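Local coordinates for mandelate racemase/muconate lactonizing enzyme (Polaromonas sp., PDB 2OG9), which belongs to the enolase superfamily and probably acts as a mandelate racemase-like isomerase, abstracting a proton alpha to a carboxylate, at the interface of chains A and B and the interface of chains A and C. Sequence-based numbering; all coordinates share one arbitrary frame. Chains: chain A/B/C, Mandelate racemase/muconate lactonizing enzyme.

Contact 1: the interface of chains A and B. Residues chain A 130, 134, 136, 141; chain B 130, 134, 136, 141.
A:Lys130 and B:Leu141 meet at a two-fold interface of this enolase-superfamily protein, where the C-terminal turn of helix 114-133 in one subunit faces helix 138-142 of the other. The side-chain amine NZ of A:Lys130 donates to the backbone carbonyl O of B:Leu141 at 2.9 Å, and B:Lys130 repeats the bond to A:Leu141. The nitrogen stands well above the carbonyl plane, 58° out of it, and approaches the oxygen from over its face rather than along a lone-pair direction; CD and CE run past the same oxygen. The lysine chain leaves with CG opposite the backbone N (chi1 179°), and its bend at chi3 (-69°) turns the tip onto the carbonyl. Because the acceptor lies at the C-terminal end of the short helix 138-142, the amine, if protonated as is likely, would add favourable charge at that helix end. Nearer the axis the A:Leu141 and B:Leu141 side chains run antiparallel alongside one another, with CD1 of A:Leu141 4.0 Å from CD1 of B:Leu141. The methyls of A:Ala134 and B:Ala134, just beyond the end of helix 114-133, touch across the axis, with 3.5 Å between A:Ala134 CB and B:Ala134 CB. Farther out, CD1 of A:Leu136 lies 4.4 Å from CE of B:Lys130, bordering the aliphatic stretch of the lysine.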
# COMPACT_ATOMS: atom_id res chain seq x y z
N LYS A 130 -12.68 13.84 40.52
CA LYS A 130 -13.33 14.81 39.65
C LYS A 130 -14.82 14.51 39.52
O LYS A 130 -15.64 15.42 39.53
CB LYS A 130 -12.69 14.84 38.26
CG LYS A 130 -13.37 15.82 37.30
CD LYS A 130 -12.62 15.96 35.98
CE LYS A 130 -11.27 16.66 36.16
NZ LYS A 130 -10.65 17.00 34.85
N ALA A 134 -18.34 16.80 40.85
CA ALA A 134 -19.54 17.18 40.11
C ALA A 134 -20.80 16.48 40.63
O ALA A 134 -21.89 16.69 40.10
CB ALA A 134 -19.36 16.88 38.63
N LEU A 136 -21.43 13.41 40.34
CA LEU A 136 -21.83 12.46 39.31
C LEU A 136 -21.06 11.15 39.39
O LEU A 136 -19.93 11.10 39.85
CB LEU A 136 -21.58 13.05 37.92
CG LEU A 136 -22.24 14.36 37.49
CD1 LEU A 136 -21.67 14.79 36.13
CD2 LEU A 136 -23.74 14.17 37.41
N LEU A 141 -20.10 11.41 34.47
CA LEU A 141 -19.11 12.46 34.26
C LEU A 141 -18.60 12.34 32.82
O LEU A 141 -18.48 13.32 32.10
CB LEU A 141 -17.94 12.32 35.23
CG LEU A 141 -16.76 13.26 34.96
CD1 LEU A 141 -17.17 14.70 35.20
CD2 LEU A 141 -15.60 12.88 35.88
N LYS B 130 -22.32 21.01 32.51
CA LYS B 130 -21.61 19.98 33.25
C LYS B 130 -20.40 20.57 33.97
O LYS B 130 -20.12 20.21 35.12
CB LYS B 130 -21.14 18.85 32.32
CG LYS B 130 -20.36 17.76 33.05
CD LYS B 130 -20.02 16.56 32.14
CE LYS B 130 -21.27 15.74 31.81
NZ LYS B 130 -20.92 14.48 31.08
N ALA B 134 -19.59 21.00 38.26
CA ALA B 134 -18.40 20.62 39.01
C ALA B 134 -17.66 21.82 39.59
O ALA B 134 -16.66 21.66 40.28
CB ALA B 134 -17.46 19.81 38.12
N LEU B 136 -16.06 23.95 37.88
CA LEU B 136 -14.82 24.05 37.13
C LEU B 136 -14.99 24.76 35.80
O LEU B 136 -16.07 24.75 35.20
CB LEU B 136 -14.25 22.66 36.84
CG LEU B 136 -13.93 21.68 37.97
CD1 LEU B 136 -13.58 20.31 37.36
CD2 LEU B 136 -12.79 22.22 38.80
N LEU B 141 -12.49 21.02 33.52
CA LEU B 141 -13.35 19.84 33.49
C LEU B 141 -12.70 18.83 32.54
O LEU B 141 -12.58 17.65 32.85
CB LEU B 141 -14.75 20.21 32.98
CG LEU B 141 -15.67 19.02 32.68
CD1 LEU B 141 -16.00 18.30 33.96
CD2 LEU B 141 -16.96 19.51 32.00

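Contact 2: the interface of chains A and C. Residues chain A 75, 79, 109, 114-115; chain C 71-72, 75, 114.
This is a two-fold, mainly apolar interface patch with bridging waters, which joins chains A and C of the octameric deposited assembly through the N-terminal domains of two enolase-superfamily subunits. C:Leu114, at the start of helix 114-133, inserts its forked side chain among chain A residues. Its CD2 branch presses on the methyl of A:Ala109, with 3.5 Å between CD2 and CB, while CD1 turns toward the imidazole of A:His79, 3.6 Å from ND1. The A:His79 and C:Leu114 side chains run roughly perpendicular to each other. CG of A:His79 lies opposite its backbone N (chi1 -164°), which directs the ring to the partner chain; there CE1 meets CB of C:Ala71, and the peptide atoms O of C:Ala71 and N of C:Gly72 lie at the ring edge, in its plane. Water 2 joins ND1 of A:His79, at 2.8 Å, to the backbone N of C:Gly75, in the first turn of helix 73-83. Replacing A:His79 with alanine would probably deprive this water of its ring partner and leave CD1 of C:Leu114 and the C:Ala71 methyl with a gap beside them. Water 1 lies 2.9 Å from the backbone N of C:Leu114 and also contacts A:Ser115 through N and OG, and O of A:Ala109, thereby linking two helix starts. Near the axis CB of A:Leu114 lies 4.0 Å from CB of C:Leu114.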
# COMPACT_ATOMS: atom_id res chain seq x y z
N GLY A 75 6.75 -4.34 42.84
CA GLY A 75 7.29 -3.34 41.93
C GLY A 75 6.38 -2.14 41.77
O GLY A 75 6.85 -1.01 41.75
N HIS A 79 7.38 1.74 43.03
CA HIS A 79 7.41 2.86 42.10
C HIS A 79 6.39 3.93 42.51
O HIS A 79 6.70 5.13 42.50
CB HIS A 79 7.12 2.39 40.67
CG HIS A 79 7.51 3.39 39.63
ND1 HIS A 79 8.82 3.70 39.35
CD2 HIS A 79 6.76 4.19 38.83
CE1 HIS A 79 8.87 4.64 38.43
NE2 HIS A 79 7.63 4.96 38.10
N ALA A 109 11.74 4.40 32.62
CA ALA A 109 10.92 3.22 32.84
C ALA A 109 9.94 2.98 31.69
O ALA A 109 9.27 1.94 31.65
CB ALA A 109 10.16 3.34 34.17
N LEU A 114 4.92 -1.90 34.72
CA LEU A 114 4.78 -1.57 36.13
C LEU A 114 4.71 -0.08 36.49
O LEU A 114 3.92 0.31 37.35
CB LEU A 114 5.90 -2.22 36.95
CG LEU A 114 6.00 -3.75 36.96
CD1 LEU A 114 7.16 -4.18 37.84
CD2 LEU A 114 4.69 -4.36 37.47
N SER A 115 5.54 0.75 35.86
CA SER A 115 5.53 2.16 36.19
C SER A 115 4.22 2.86 35.83
O SER A 115 3.68 3.63 36.64
CB SER A 115 6.71 2.88 35.53
OG SER A 115 6.63 2.79 34.12
N ALA C 71 13.13 8.25 38.67
CA ALA C 71 12.31 7.17 39.24
C ALA C 71 12.39 5.82 38.52
O ALA C 71 12.34 5.74 37.30
CB ALA C 71 10.86 7.63 39.34
N GLY C 72 12.51 4.75 39.31
CA GLY C 72 12.57 3.42 38.73
C GLY C 72 13.39 2.42 39.51
O GLY C 72 13.11 1.23 39.47
N GLY C 75 11.42 0.17 42.08
CA GLY C 75 10.54 -0.74 41.37
C GLY C 75 11.28 -1.89 40.73
O GLY C 75 10.84 -3.04 40.81
N LEU C 114 9.74 -1.45 33.74
CA LEU C 114 10.43 -1.91 34.93
C LEU C 114 10.63 -3.42 35.08
O LEU C 114 11.71 -3.86 35.46
CB LEU C 114 9.74 -1.38 36.19
CG LEU C 114 9.69 0.14 36.37
CD1 LEU C 114 9.01 0.48 37.69
CD2 LEU C 114 11.10 0.71 36.34
O HOH W 1 7.30 0.17 33.52
O HOH W 2 10.69 2.87 41.30

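Contact 3: the interface of chains A and C. Residues chain A 67-69, 71, 117, 266, 268, 291; chain C 107-108.
C:Ser108, in the 3-10 turn 107-109, inserts into a pocket of chain A formed by strand 61-69, helix 114-133 and barrel-domain residues. From its backbone outward, CB sits above one face of the A:Arg291 guanidinium, offset toward the rim and 3.5 Å from NH2. The hydroxyl OG then swings between the backbone N and the carbonyl carbon (chi1 74°), away from the arginine and toward the strand. There OG of C:Ser108 accepts a bond from the backbone N of A:Lys69 at 3.2 Å, and its return contact to O of A:Lys69 is weak. OG also meets water 3, which is shared with OG of A:Ser68 and the amide oxygen OE1 of A:Gln117. The carbonyl O of C:Ser108 is held by NE2 of A:Gln117 at 2.8 Å in a nearly straight bond, 171° at H, lying in both the carbonyl plane and the amide plane. The same NE2 donates to O of A:Arg291 at 3.1 Å, which fixes the amide's rotation. A:Arg291 is positioned in turn by NH2 bonding the phenol OH of A:Tyr67 at 2.7 Å, tilted from the guanidinium plane. Beside this core, the terminal methyl CE of selenomethionine A:Met266 rests on CB of C:Ala107, 3.8 Å away. The site docks the 107-109 turn of one subunit against both domains of its neighbour and may thereby help fix how the two domains of that neighbour sit relative to each other.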
# COMPACT_ATOMS: atom_id res chain seq x y z
N TYR A 67 -3.42 -3.39 39.75
CA TYR A 67 -3.24 -4.71 40.32
C TYR A 67 -2.20 -5.52 39.55
O TYR A 67 -1.77 -5.13 38.47
CB TYR A 67 -4.57 -5.47 40.28
CG TYR A 67 -4.93 -5.98 38.90
CD1 TYR A 67 -4.55 -7.25 38.49
CD2 TYR A 67 -5.60 -5.16 37.99
CE1 TYR A 67 -4.82 -7.70 37.20
CE2 TYR A 67 -5.87 -5.60 36.70
CZ TYR A 67 -5.48 -6.88 36.31
OH TYR A 67 -5.73 -7.32 35.03
N SER A 68 -1.81 -6.64 40.13
CA SER A 68 -0.87 -7.55 39.52
C SER A 68 -1.30 -8.97 39.84
O SER A 68 -1.56 -9.30 41.00
CB SER A 68 0.55 -7.35 40.07
OG SER A 68 1.01 -6.03 39.85
N LYS A 69 -1.42 -9.78 38.80
CA LYS A 69 -1.76 -11.19 38.96
C LYS A 69 -0.39 -11.83 38.78
O LYS A 69 0.20 -11.72 37.70
CB LYS A 69 -2.74 -11.63 37.88
CG LYS A 69 -4.17 -11.15 38.12
CD LYS A 69 -5.03 -11.28 36.87
CE LYS A 69 -6.24 -12.16 37.12
NZ LYS A 69 -7.20 -12.17 35.96
N ALA A 71 3.69 -12.08 39.70
CA ALA A 71 4.69 -11.05 39.98
C ALA A 71 4.32 -9.65 39.51
O ALA A 71 3.82 -9.46 38.40
CB ALA A 71 6.04 -11.46 39.39
N GLN A 117 1.37 1.39 35.42
CA GLN A 117 0.27 0.76 36.16
C GLN A 117 0.22 1.44 37.53
O GLN A 117 -0.86 1.65 38.09
CB GLN A 117 0.51 -0.75 36.29
CG GLN A 117 0.56 -1.42 34.92
CD GLN A 117 0.82 -2.92 34.98
OE1 GLN A 117 1.36 -3.45 35.96
NE2 GLN A 117 0.44 -3.62 33.90
N MSE A 266 -4.20 -8.72 27.64
CA MSE A 266 -2.82 -8.79 28.12
C MSE A 266 -1.97 -7.55 27.87
O MSE A 266 -0.91 -7.37 28.48
CB MSE A 266 -2.11 -9.99 27.49
CG MSE A 266 -2.75 -11.33 27.79
SE MSE A 266 -2.86 -11.64 29.70
CE MSE A 266 -0.97 -11.82 30.06
N THR A 268 -0.50 -3.72 27.77
CA THR A 268 -0.28 -2.76 28.84
C THR A 268 -0.09 -1.30 28.45
O THR A 268 0.43 -0.52 29.24
CB THR A 268 0.94 -3.18 29.70
OG1 THR A 268 2.10 -3.27 28.87
CG2 THR A 268 0.69 -4.54 30.33
N ARG A 291 -4.45 -2.20 33.94
CA ARG A 291 -3.29 -2.76 33.27
C ARG A 291 -2.63 -1.84 32.25
O ARG A 291 -1.42 -1.92 32.03
CB ARG A 291 -3.68 -4.09 32.61
CG ARG A 291 -2.50 -4.88 32.08
CD ARG A 291 -2.88 -6.31 31.71
NE ARG A 291 -3.38 -7.07 32.85
CZ ARG A 291 -3.45 -8.40 32.88
NH1 ARG A 291 -3.04 -9.10 31.84
NH2 ARG A 291 -3.91 -9.02 33.96
N ALA C 107 3.56 -11.79 33.97
CA ALA C 107 2.81 -11.50 32.75
C ALA C 107 1.92 -10.26 32.76
O ALA C 107 1.83 -9.56 31.75
CB ALA C 107 1.97 -12.72 32.36
N SER C 108 1.26 -9.96 33.88
CA SER C 108 0.39 -8.80 33.90
C SER C 108 1.18 -7.49 33.89
O SER C 108 0.61 -6.41 33.77
CB SER C 108 -0.57 -8.84 35.10
OG SER C 108 0.09 -8.55 36.32
O HOH W 3 1.35 -6.06 36.95
O HOH W 4 -1.88 -5.53 35.67

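Contacts 2 and 3 belong to the same A-C interface, their C-alpha centres about 13 Å apart, whereas contact 1, on the A-B interface, lies about 31 Å from contact 2 and 30 Å from contact 3. Helix 114-133 ties all three together: its start serves contact 2, A:Gln117 one turn on serves contact 3, and its end reaches contact 1. The 3-10 turn 107-109 also contributes to both A-C patches, from chain A in contact 2 and chain C in contact 3. A single helix thus spans two different two-fold interfaces, an arrangement consistent with the eight-subunit deposited assembly.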